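Long-range contact in FAD-binding oxidoreductase (Gulosibacter chungangensis, PDB 7PBG), which is an FAD-dependent oxidase that dehydrogenates 4-ethylphenol, a reaction that yields 4-vinylphenol: residues Ser402-Tyr413 with Tyr427-Met438. Residues are numbered along the deposited sequence; the frame is centred on the assembly and turned at random.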
loop_
_atom_site.group_PDB
_atom_site.type_symbol
_atom_site.label_atom_id
_atom_site.label_comp_id
_atom_site.label_asym_id
_atom_site.label_seq_id
_atom_site.Cartn_x
_atom_site.Cartn_y
_atom_site.Cartn_z
ATOM N N SER A 402 12.712 10.959 -8.061
ATOM C CA SER A 402 13.777 10.400 -8.922
ATOM C C SER A 402 14.536 9.287 -8.189
ATOM O O SER A 402 14.225 9.032 -7.046
ATOM C CB SER A 402 14.690 11.496 -9.330
ATOM O OG SER A 402 15.299 12.045 -8.185
ATOM N N ALA A 403 15.535 8.674 -8.823
ATOM C CA ALA A 403 16.416 7.729 -8.100
ATOM C C ALA A 403 17.424 8.483 -7.238
ATOM O O ALA A 403 17.983 9.527 -7.615
ATOM C CB ALA A 403 17.081 6.793 -9.092
ATOM N N PRO A 404 17.729 7.960 -6.029
ATOM C CA PRO A 404 18.760 8.558 -5.197
ATOM C C PRO A 404 20.112 8.645 -5.892
ATOM O O PRO A 404 20.640 7.651 -6.471
ATOM C CB PRO A 404 18.821 7.640 -3.995
ATOM C CG PRO A 404 17.405 7.129 -3.893
ATOM C CD PRO A 404 17.041 6.861 -5.338
ATOM N N SER A 405 20.667 9.842 -5.801
ATOM C CA SER A 405 21.882 10.220 -6.540
ATOM C C SER A 405 22.332 11.564 -6.015
ATOM O O SER A 405 21.581 12.524 -6.173
ATOM C CB SER A 405 21.662 10.286 -8.029
ATOM O OG SER A 405 22.774 10.944 -8.650
ATOM N N GLY A 406 23.514 11.613 -5.409
ATOM C CA GLY A 406 24.093 12.896 -5.020
ATOM C C GLY A 406 24.252 13.799 -6.228
ATOM O O GLY A 406 23.917 14.975 -6.151
ATOM N N GLU A 407 24.839 13.260 -7.299
ATOM C CA GLU A 407 25.219 14.067 -8.466
ATOM C C GLU A 407 23.928 14.656 -9.038
ATOM O O GLU A 407 23.904 15.882 -9.336
ATOM C CB GLU A 407 26.013 13.188 -9.436
ATOM C CG GLU A 407 26.265 13.844 -10.770
ATOM C CD GLU A 407 26.783 12.882 -11.823
ATOM O OE1 GLU A 407 27.402 11.882 -11.440
ATOM O OE2 GLU A 407 26.525 13.120 -13.027
ATOM N N ASP A 408 22.857 13.860 -9.134
ATOM C CA ASP A 408 21.611 14.361 -9.767
ATOM C C ASP A 408 20.942 15.373 -8.805
ATOM O O ASP A 408 20.372 16.360 -9.299
ATOM C CB ASP A 408 20.613 13.256 -10.114
ATOM C CG ASP A 408 21.152 12.243 -11.127
ATOM O OD1 ASP A 408 20.561 11.126 -11.185
ATOM O OD2 ASP A 408 22.167 12.576 -11.819
ATOM N N ALA A 409 21.001 15.156 -7.496
ATOM C CA ALA A 409 20.409 16.089 -6.515
ATOM C C ALA A 409 21.054 17.453 -6.736
ATOM O O ALA A 409 20.321 18.427 -6.858
ATOM C CB ALA A 409 20.588 15.610 -5.096
ATOM N N ALA A 410 22.397 17.508 -6.781
ATOM C CA ALA A 410 23.143 18.780 -6.930
ATOM C C ALA A 410 22.788 19.436 -8.253
ATOM O O ALA A 410 22.686 20.646 -8.280
ATOM C CB ALA A 410 24.621 18.552 -6.795
ATOM N N LYS A 411 22.593 18.664 -9.313
ATOM C CA LYS A 411 22.262 19.265 -10.625
ATOM C C LYS A 411 20.864 19.856 -10.543
ATOM O O LYS A 411 20.670 21.001 -11.022
ATOM C CB LYS A 411 22.366 18.291 -11.804
ATOM N N GLN A 412 19.901 19.127 -9.982
ATOM C CA GLN A 412 18.545 19.657 -9.754
ATOM C C GLN A 412 18.625 20.948 -8.948
ATOM O O GLN A 412 17.980 21.933 -9.338
ATOM C CB GLN A 412 17.683 18.661 -8.997
ATOM C CG GLN A 412 17.172 17.564 -9.887
ATOM C CD GLN A 412 15.865 17.053 -9.337
ATOM O OE1 GLN A 412 14.814 17.696 -9.483
ATOM N NE2 GLN A 412 15.943 15.914 -8.684
ATOM N N TYR A 413 19.389 20.964 -7.860
ATOM C CA TYR A 413 19.549 22.188 -7.040
ATOM C C TYR A 413 20.075 23.341 -7.896
ATOM O O TYR A 413 19.468 24.425 -7.879
ATOM C CB TYR A 413 20.513 21.992 -5.871
ATOM C CG TYR A 413 20.591 23.166 -4.927
ATOM C CD1 TYR A 413 19.471 23.556 -4.232
ATOM C CD2 TYR A 413 21.753 23.900 -4.716
ATOM C CE1 TYR A 413 19.480 24.599 -3.314
ATOM C CE2 TYR A 413 21.770 24.967 -3.807
ATOM C CZ TYR A 413 20.640 25.300 -3.073
ATOM O OH TYR A 413 20.583 26.304 -2.107
ATOM N N TYR A 427 13.900 30.437 -3.517
ATOM C CA TYR A 427 13.935 28.957 -3.626
ATOM C C TYR A 427 14.249 28.333 -2.292
ATOM O O TYR A 427 15.381 28.418 -1.843
ATOM C CB TYR A 427 14.995 28.584 -4.660
ATOM C CG TYR A 427 15.280 27.126 -4.841
ATOM C CD1 TYR A 427 14.333 26.126 -4.600
ATOM C CD2 TYR A 427 16.516 26.760 -5.336
ATOM C CE1 TYR A 427 14.633 24.786 -4.767
ATOM C CE2 TYR A 427 16.815 25.433 -5.541
ATOM C CZ TYR A 427 15.876 24.452 -5.285
ATOM O OH TYR A 427 16.267 23.175 -5.534
ATOM N N LEU A 428 13.245 27.729 -1.681
ATOM C CA LEU A 428 13.397 26.937 -0.460
ATOM C C LEU A 428 13.424 25.480 -0.913
ATOM O O LEU A 428 12.552 25.071 -1.690
ATOM C CB LEU A 428 12.246 27.238 0.494
ATOM C CG LEU A 428 12.370 28.569 1.234
ATOM C CD1 LEU A 428 12.403 29.769 0.296
ATOM C CD2 LEU A 428 11.218 28.684 2.215
ATOM N N ALA A 429 14.441 24.753 -0.493
ATOM C CA ALA A 429 14.720 23.431 -1.079
ATOM C C ALA A 429 14.762 22.414 0.036
ATOM O O ALA A 429 15.376 22.685 1.100
ATOM C CB ALA A 429 16.003 23.444 -1.868
ATOM N N GLN A 430 14.123 21.277 -0.187
ATOM C CA GLN A 430 14.356 20.116 0.683
ATOM C C GLN A 430 14.630 18.924 -0.235
ATOM O O GLN A 430 13.993 18.796 -1.285
ATOM C CB GLN A 430 13.164 20.043 1.619
ATOM C CG GLN A 430 13.234 18.960 2.677
ATOM C CD GLN A 430 12.305 19.379 3.785
ATOM O OE1 GLN A 430 12.608 20.283 4.575
ATOM N NE2 GLN A 430 11.120 18.815 3.782
ATOM N N PHE A 431 15.531 18.065 0.176
ATOM C CA PHE A 431 15.715 16.763 -0.499
ATOM C C PHE A 431 15.488 15.695 0.550
ATOM O O PHE A 431 15.877 15.867 1.688
ATOM C CB PHE A 431 17.097 16.616 -1.111
ATOM C CG PHE A 431 17.350 17.449 -2.334
ATOM C CD1 PHE A 431 17.148 16.930 -3.611
ATOM C CD2 PHE A 431 17.703 18.768 -2.189
ATOM C CE1 PHE A 431 17.364 17.730 -4.720
ATOM C CE2 PHE A 431 17.906 19.565 -3.303
ATOM C CZ PHE A 431 17.758 19.036 -4.564
ATOM N N ILE A 432 14.797 14.632 0.160
ATOM C CA ILE A 432 14.498 13.497 1.083
ATOM C C ILE A 432 14.743 12.220 0.278
ATOM O O ILE A 432 14.189 12.111 -0.852
ATOM C CB ILE A 432 13.052 13.575 1.601
ATOM C CG1 ILE A 432 12.744 14.858 2.372
ATOM C CG2 ILE A 432 12.725 12.332 2.420
ATOM C CD1 ILE A 432 11.263 15.104 2.539
ATOM N N ILE A 433 15.503 11.293 0.848
ATOM C CA ILE A 433 15.383 9.854 0.471
ATOM C C ILE A 433 14.318 9.216 1.397
ATOM O O ILE A 433 14.545 9.143 2.586
ATOM C CB ILE A 433 16.761 9.186 0.521
ATOM C CG1 ILE A 433 17.671 9.791 -0.555
ATOM C CG2 ILE A 433 16.620 7.681 0.325
ATOM C CD1 ILE A 433 19.114 9.501 -0.327
ATOM N N GLY A 434 13.168 8.819 0.846
ATOM C CA GLY A 434 12.084 8.190 1.611
ATOM C C GLY A 434 12.519 6.855 2.113
ATOM O O GLY A 434 12.615 6.673 3.305
ATOM N N LEU A 435 12.778 5.927 1.196
ATOM C CA LEU A 435 13.398 4.627 1.517
ATOM C C LEU A 435 14.287 4.233 0.325
ATOM O O LEU A 435 15.511 4.106 0.522
ATOM C CB LEU A 435 12.312 3.593 1.807
ATOM C CG LEU A 435 12.848 2.321 2.450
ATOM C CD1 LEU A 435 13.469 2.628 3.794
ATOM C CD2 LEU A 435 11.782 1.235 2.587
ATOM N N ARG A 436 13.729 4.215 -0.889
ATOM C CA ARG A 436 14.515 3.931 -2.119
ATOM C C ARG A 436 14.356 5.040 -3.145
ATOM O O ARG A 436 15.045 4.965 -4.162
ATOM C CB ARG A 436 14.047 2.638 -2.792
ATOM C CG ARG A 436 14.227 1.399 -1.932
ATOM C CD ARG A 436 13.474 0.193 -2.486
ATOM N NE ARG A 436 13.949 -1.018 -1.858
ATOM C CZ ARG A 436 13.612 -1.469 -0.667
ATOM N NH1 ARG A 436 12.752 -0.827 0.095
ATOM N NH2 ARG A 436 14.160 -2.582 -0.211
ATOM N N GLU A 437 13.578 6.060 -2.839
ATOM C CA GLU A 437 13.282 7.110 -3.839
ATOM C C GLU A 437 13.788 8.424 -3.301
ATOM O O GLU A 437 13.842 8.579 -2.057
ATOM C CB GLU A 437 11.795 7.112 -4.195
ATOM C CG GLU A 437 10.884 7.919 -3.293
ATOM C CD GLU A 437 10.629 7.468 -1.878
ATOM O OE1 GLU A 437 11.352 6.567 -1.385
ATOM O OE2 GLU A 437 9.782 8.109 -1.225
ATOM N N MET A 438 14.088 9.348 -4.221
ATOM C CA MET A 438 14.533 10.700 -3.823
ATOM C C MET A 438 13.468 11.697 -4.272
ATOM O O MET A 438 13.060 11.715 -5.426
ATOM C CB MET A 438 15.906 11.054 -4.415
ATOM C CG MET A 438 16.499 12.388 -3.868
ATOM S SD MET A 438 18.187 12.556 -4.471
ATOM C CE MET A 438 17.864 12.960 -6.193
HETATM O O HOH W 1 13.917 14.227 -7.549
#
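The rings of Tyr413 and Tyr427 meet obliquely, their planes at 36° and Tyr413 CD1 3.5 Å from Tyr427 CE2. The methyl of Ala429 lies at the edge of the Tyr413 ring, near its plane. Tyr413 has CG anti to its backbone N (chi1 -174°), and this carries the ring from the flank of the helix to the strand. Tyr413 OH is hydrogen-bonded to Asn280, and Tyr427 OH to His440. Phe431 extends from the strand to the helix. Gln412 CB and Tyr413 N sit at the edge of its ring. Ala409 O approaches the ring obliquely, 3.5 Å from Phe431 CZ. His440 stacks on this ring.

Ala409 CB touches both Phe431 CE1 and Met438 SD, each at 3.9 Å. The Met438 chain is extended until it bends at the sulfur. The bend brings Met438 CE to 3.4 Å from Ser402 OG and near the carbonyls of Ala403 and Ser405. A water joins Ser402 OG to Gln412 NE2, while Gln412 OE1 bonds to His440. The backbones of Ser402 and Met438 form an antiparallel hydrogen-bonded pair. Ser402 N gives to Met438 O at 2.8 Å, and Met438 N returns a bond to Ser402 O. Pro404 CD rests 3.0 Å from Arg436 O, a buried carbonyl with no polar partner. Ser405 is the N-cap: its OG accepts from Asp408 N. Arg436 hydrogen-bonds to Ala122 O and Tyr172 OH of the second subunit.

Helix 406-413 runs nearly antiparallel to strand 427-433 (164°), the axes 10.6 Å apart at closest approach. Strands 393-402 and 426-433 are parallel, with strand 438-447 between them. Helix 406-422 joins them in a split beta-alpha-beta unit of the FAD-linked oxidase C-terminal domain. It covers one face of the large antiparallel sheet. Helix 255-266 packs alongside, its Met259 touching Ala409 and Ile433.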